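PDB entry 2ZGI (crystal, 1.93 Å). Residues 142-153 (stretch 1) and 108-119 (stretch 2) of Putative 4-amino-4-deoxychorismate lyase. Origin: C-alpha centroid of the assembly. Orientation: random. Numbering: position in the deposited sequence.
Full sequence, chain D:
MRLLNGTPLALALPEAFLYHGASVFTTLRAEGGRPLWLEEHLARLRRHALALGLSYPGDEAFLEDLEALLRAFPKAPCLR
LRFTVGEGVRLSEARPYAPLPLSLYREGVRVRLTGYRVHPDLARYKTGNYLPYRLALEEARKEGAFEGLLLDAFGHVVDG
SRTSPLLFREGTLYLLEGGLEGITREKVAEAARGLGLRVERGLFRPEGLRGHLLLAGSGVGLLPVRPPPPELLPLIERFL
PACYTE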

# COMPACT_ATOMS: atom_id res chain seq x y z
N LYS D 142 -20.99 -7.73 -8.20
CA LYS D 142 -21.61 -6.40 -8.13
C LYS D 142 -21.41 -5.61 -9.44
O LYS D 142 -22.35 -4.96 -9.92
CB LYS D 142 -21.10 -5.60 -6.93
CG LYS D 142 -21.89 -4.32 -6.69
CD LYS D 142 -21.48 -3.67 -5.38
CE LYS D 142 -22.19 -2.32 -5.19
NZ LYS D 142 -22.02 -1.82 -3.78
N GLU D 143 -20.21 -5.71 -10.01
CA GLU D 143 -19.85 -5.03 -11.27
C GLU D 143 -20.23 -5.80 -12.51
O GLU D 143 -19.73 -5.50 -13.59
CB GLU D 143 -18.34 -4.80 -11.33
CG GLU D 143 -17.92 -3.37 -11.07
CD GLU D 143 -18.20 -2.96 -9.67
OE1 GLU D 143 -18.96 -1.97 -9.46
OE2 GLU D 143 -17.68 -3.67 -8.79
N GLY D 144 -21.06 -6.82 -12.36
CA GLY D 144 -21.53 -7.58 -13.50
C GLY D 144 -20.51 -8.50 -14.14
O GLY D 144 -20.72 -8.94 -15.27
N ALA D 145 -19.40 -8.78 -13.43
CA ALA D 145 -18.32 -9.66 -13.93
C ALA D 145 -18.38 -11.08 -13.38
O ALA D 145 -18.97 -11.31 -12.33
CB ALA D 145 -16.95 -9.05 -13.60
N PHE D 146 -17.72 -12.01 -14.08
CA PHE D 146 -17.68 -13.43 -13.68
C PHE D 146 -16.70 -13.71 -12.55
O PHE D 146 -16.99 -14.47 -11.62
CB PHE D 146 -17.40 -14.35 -14.88
CG PHE D 146 -17.27 -15.80 -14.51
CD1 PHE D 146 -18.42 -16.59 -14.31
CD2 PHE D 146 -16.02 -16.38 -14.30
CE1 PHE D 146 -18.29 -17.94 -13.94
CE2 PHE D 146 -15.89 -17.73 -13.93
CZ PHE D 146 -17.02 -18.50 -13.75
N GLU D 147 -15.52 -13.10 -12.62
CA GLU D 147 -14.48 -13.43 -11.65
C GLU D 147 -13.80 -12.17 -11.19
O GLU D 147 -13.64 -11.22 -11.97
CB GLU D 147 -13.44 -14.37 -12.27
CG GLU D 147 -12.20 -14.76 -11.36
CD GLU D 147 -12.63 -15.59 -10.16
OE1 GLU D 147 -12.30 -16.81 -10.11
OE2 GLU D 147 -13.31 -15.05 -9.27
N GLY D 148 -13.39 -12.17 -9.92
CA GLY D 148 -12.60 -11.07 -9.37
C GLY D 148 -11.16 -11.50 -9.24
O GLY D 148 -10.89 -12.65 -8.81
N LEU D 149 -10.25 -10.60 -9.63
CA LEU D 149 -8.80 -10.83 -9.49
C LEU D 149 -8.20 -10.14 -8.27
O LEU D 149 -8.63 -9.04 -7.88
CB LEU D 149 -8.06 -10.41 -10.78
CG LEU D 149 -8.64 -11.02 -12.07
CD1 LEU D 149 -7.94 -10.50 -13.34
CD2 LEU D 149 -8.62 -12.54 -12.07
N LEU D 150 -7.21 -10.82 -7.67
CA LEU D 150 -6.53 -10.38 -6.45
C LEU D 150 -5.03 -10.08 -6.69
O LEU D 150 -4.44 -10.60 -7.64
CB LEU D 150 -6.67 -11.43 -5.32
CG LEU D 150 -8.11 -11.70 -4.81
CD1 LEU D 150 -8.71 -12.84 -5.63
CD2 LEU D 150 -8.14 -11.97 -3.32
N LEU D 151 -4.47 -9.24 -5.84
CA LEU D 151 -3.09 -8.75 -5.94
C LEU D 151 -2.20 -9.38 -4.87
O LEU D 151 -2.72 -9.90 -3.86
CB LEU D 151 -3.08 -7.24 -5.67
CG LEU D 151 -4.05 -6.44 -6.55
CD1 LEU D 151 -4.03 -4.99 -6.12
CD2 LEU D 151 -3.70 -6.62 -8.01
N ASP D 152 -0.89 -9.32 -5.09
CA ASP D 152 0.07 -9.58 -4.02
C ASP D 152 0.44 -8.23 -3.36
O ASP D 152 -0.15 -7.18 -3.69
CB ASP D 152 1.30 -10.39 -4.48
CG ASP D 152 2.22 -9.63 -5.42
OD1 ASP D 152 2.03 -8.41 -5.64
OD2 ASP D 152 3.14 -10.29 -5.95
N ALA D 153 1.36 -8.28 -2.41
CA ALA D 153 1.76 -7.10 -1.66
C ALA D 153 2.32 -6.02 -2.57
O ALA D 153 2.19 -4.82 -2.27
CB ALA D 153 2.82 -7.47 -0.60
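Stretch 2 108-119: GVRVRLTGYRVH

Stretch 2 runs alongside stretch 1 in the same direction, as a parallel β-strand neighbour. The axes of strands 147-151 and 111-114 approach to 4.6 Å, and their N-to-C directions differ by 28° (signed crossing angle -28°). Glu147 pairs with Val111, Gly148 with Arg112 and Leu149 with Leu113; after a β-bulge that shifts the register by two, Leu151 pairs with Arg117. Together the two stretches bury 1021 Å².

The backbone ladder begins before the strand proper, where Phe146 N donates to Arg110 O (2.8 Å). Arg112 then uses both its polar main-chain atoms, Arg112 N binding Glu147 O at 3.0 Å and Arg112 O receiving Leu149 N at 2.8 Å. At the bulge, Leu149 O accepts twice from one residue, from Thr114 N at 2.9 Å and Thr114 OG1 at 2.8 Å. The same hydroxyl oxygen, Thr114 OG1, accepts from Tyr116 N (3.1 Å), so this side chain braces the corner that the chain turns at Gly115. Beyond it the ladder resumes, with Leu151 N to Tyr116 O at 2.9 Å and Val118 N to Leu151 O at 3.0 Å.

On the face shared by Val111, Leu149, Leu113 and Leu151, the leucines interleave. Leu149 CD1 packs on Val111 CG2 at 3.8 Å, while the end of Leu113 bends nearer to stretch 1 and places its CD1 between two neighbours, 4.2 Å from Leu149 CB and 3.7 Å from Leu151 CD2. Leu151 also reaches over the bulge, its CD1 lying 4.2 Å from Gly115 CA. On this face too, Leu151 CB meets Arg117 CD at 4.0 Å.

Gly148 leaves a shallow place beside Thr114: Gly148 CA comes within 4.1 Å of Thr114 CG2, and a β-carbon at Gly148 would sit tightly against that methyl. Farther along, Leu150 fits against Tyr116 and Val118, with Leu150 CD2 4.0 Å from Tyr116 CB and Leu150 CB 4.1 Å from Val118 CG1.

At the N-terminal end, Phe146 CB abuts Val109 CB at 3.5 Å, and the small Ala145 lets its CB settle 3.6 Å from Arg110 O. Arg110 extends past it to Gly144, whose positive phi favours glycine and where a β-carbon would clash with Arg110 NH2. Glu143 CG lies over one face of the Arg112 guanidinium, and a long salt bridge (Glu143 OE2 to Arg112 NE, 3.7 Å) adds charge attraction without a directed N-H. At the other end, a water accepts from Arg117 NH1 (3.3 Å) and donates to Asp152 O (2.6 Å), linking the two stretches.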

# COMPACT_ATOMS: atom_id res chain seq x y z
N GLY D 108 -16.90 -15.89 -24.07
CA GLY D 108 -16.07 -15.42 -22.97
C GLY D 108 -16.82 -14.71 -21.85
O GLY D 108 -17.98 -14.32 -21.99
N VAL D 109 -16.12 -14.55 -20.73
CA VAL D 109 -16.64 -13.85 -19.57
C VAL D 109 -15.87 -12.54 -19.31
O VAL D 109 -14.79 -12.33 -19.88
CB VAL D 109 -16.55 -14.74 -18.30
CG1 VAL D 109 -17.35 -16.06 -18.49
CG2 VAL D 109 -15.09 -15.04 -17.93
N ARG D 110 -16.44 -11.69 -18.46
CA ARG D 110 -15.81 -10.47 -17.94
C ARG D 110 -15.08 -10.77 -16.63
O ARG D 110 -15.59 -11.54 -15.80
CB ARG D 110 -16.87 -9.39 -17.68
CG ARG D 110 -17.64 -8.91 -18.94
CD ARG D 110 -18.49 -7.66 -18.64
NE ARG D 110 -19.87 -7.96 -18.21
CZ ARG D 110 -20.68 -7.11 -17.56
NH1 ARG D 110 -20.27 -5.88 -17.24
NH2 ARG D 110 -21.91 -7.49 -17.22
N VAL D 111 -13.89 -10.17 -16.44
CA VAL D 111 -13.27 -10.11 -15.12
C VAL D 111 -13.27 -8.70 -14.56
O VAL D 111 -13.38 -7.72 -15.31
CB VAL D 111 -11.82 -10.68 -15.04
CG1 VAL D 111 -11.77 -12.10 -15.55
CG2 VAL D 111 -10.78 -9.77 -15.77
N ARG D 112 -13.11 -8.60 -13.26
CA ARG D 112 -12.90 -7.36 -12.59
C ARG D 112 -11.60 -7.49 -11.79
O ARG D 112 -11.44 -8.42 -10.97
CB ARG D 112 -14.08 -7.10 -11.66
CG ARG D 112 -13.81 -6.12 -10.57
CD ARG D 112 -14.06 -4.69 -11.04
NE ARG D 112 -14.17 -3.76 -9.91
CZ ARG D 112 -14.43 -2.46 -10.04
NH1 ARG D 112 -14.67 -1.94 -11.24
NH2 ARG D 112 -14.48 -1.69 -8.97
N LEU D 113 -10.67 -6.57 -12.02
CA LEU D 113 -9.50 -6.48 -11.16
C LEU D 113 -9.90 -5.79 -9.86
O LEU D 113 -10.45 -4.67 -9.88
CB LEU D 113 -8.37 -5.71 -11.86
CG LEU D 113 -7.16 -5.33 -11.01
CD1 LEU D 113 -6.47 -6.58 -10.52
CD2 LEU D 113 -6.19 -4.43 -11.82
N THR D 114 -9.66 -6.43 -8.71
CA THR D 114 -10.03 -5.80 -7.45
C THR D 114 -8.78 -5.28 -6.73
O THR D 114 -7.68 -5.54 -7.17
CB THR D 114 -10.82 -6.77 -6.53
OG1 THR D 114 -9.91 -7.66 -5.84
CG2 THR D 114 -11.86 -7.58 -7.34
N GLY D 115 -8.98 -4.58 -5.63
CA GLY D 115 -7.87 -4.17 -4.75
C GLY D 115 -7.59 -5.15 -3.62
O GLY D 115 -6.68 -4.93 -2.81
N TYR D 116 -8.35 -6.25 -3.54
CA TYR D 116 -8.10 -7.27 -2.52
C TYR D 116 -6.79 -8.00 -2.76
O TYR D 116 -6.44 -8.32 -3.90
CB TYR D 116 -9.26 -8.27 -2.41
CG TYR D 116 -10.50 -7.59 -1.89
CD1 TYR D 116 -10.58 -7.20 -0.55
CD2 TYR D 116 -11.56 -7.28 -2.75
CE1 TYR D 116 -11.71 -6.55 -0.05
CE2 TYR D 116 -12.71 -6.63 -2.26
CZ TYR D 116 -12.77 -6.26 -0.92
OH TYR D 116 -13.88 -5.61 -0.43
N ARG D 117 -6.09 -8.28 -1.67
CA ARG D 117 -4.82 -9.01 -1.71
C ARG D 117 -4.99 -10.45 -1.18
O ARG D 117 -5.83 -10.69 -0.29
CB ARG D 117 -3.76 -8.30 -0.83
CG ARG D 117 -2.98 -7.18 -1.54
CD ARG D 117 -3.83 -6.02 -1.96
NE ARG D 117 -4.47 -5.36 -0.82
CZ ARG D 117 -3.93 -4.39 -0.09
NH1 ARG D 117 -2.70 -3.98 -0.33
NH2 ARG D 117 -4.59 -3.87 0.94
N VAL D 118 -4.20 -11.37 -1.73
CA VAL D 118 -3.92 -12.67 -1.08
C VAL D 118 -3.09 -12.46 0.21
O VAL D 118 -2.49 -11.37 0.44
CB VAL D 118 -3.23 -13.65 -2.05
CG1 VAL D 118 -4.09 -13.84 -3.29
CG2 VAL D 118 -1.82 -13.13 -2.47
N HIS D 119 -3.12 -13.46 1.09
CA HIS D 119 -2.23 -13.45 2.21
C HIS D 119 -0.80 -13.84 1.82
O HIS D 119 -0.59 -14.82 1.08
CB HIS D 119 -2.71 -14.31 3.37
CG HIS D 119 -1.90 -14.09 4.61
ND1 HIS D 119 -0.64 -14.62 4.77
CD2 HIS D 119 -2.13 -13.32 5.69
CE1 HIS D 119 -0.15 -14.23 5.93
NE2 HIS D 119 -1.04 -13.44 6.51
O HOH W 1 -0.77 -4.79 -2.83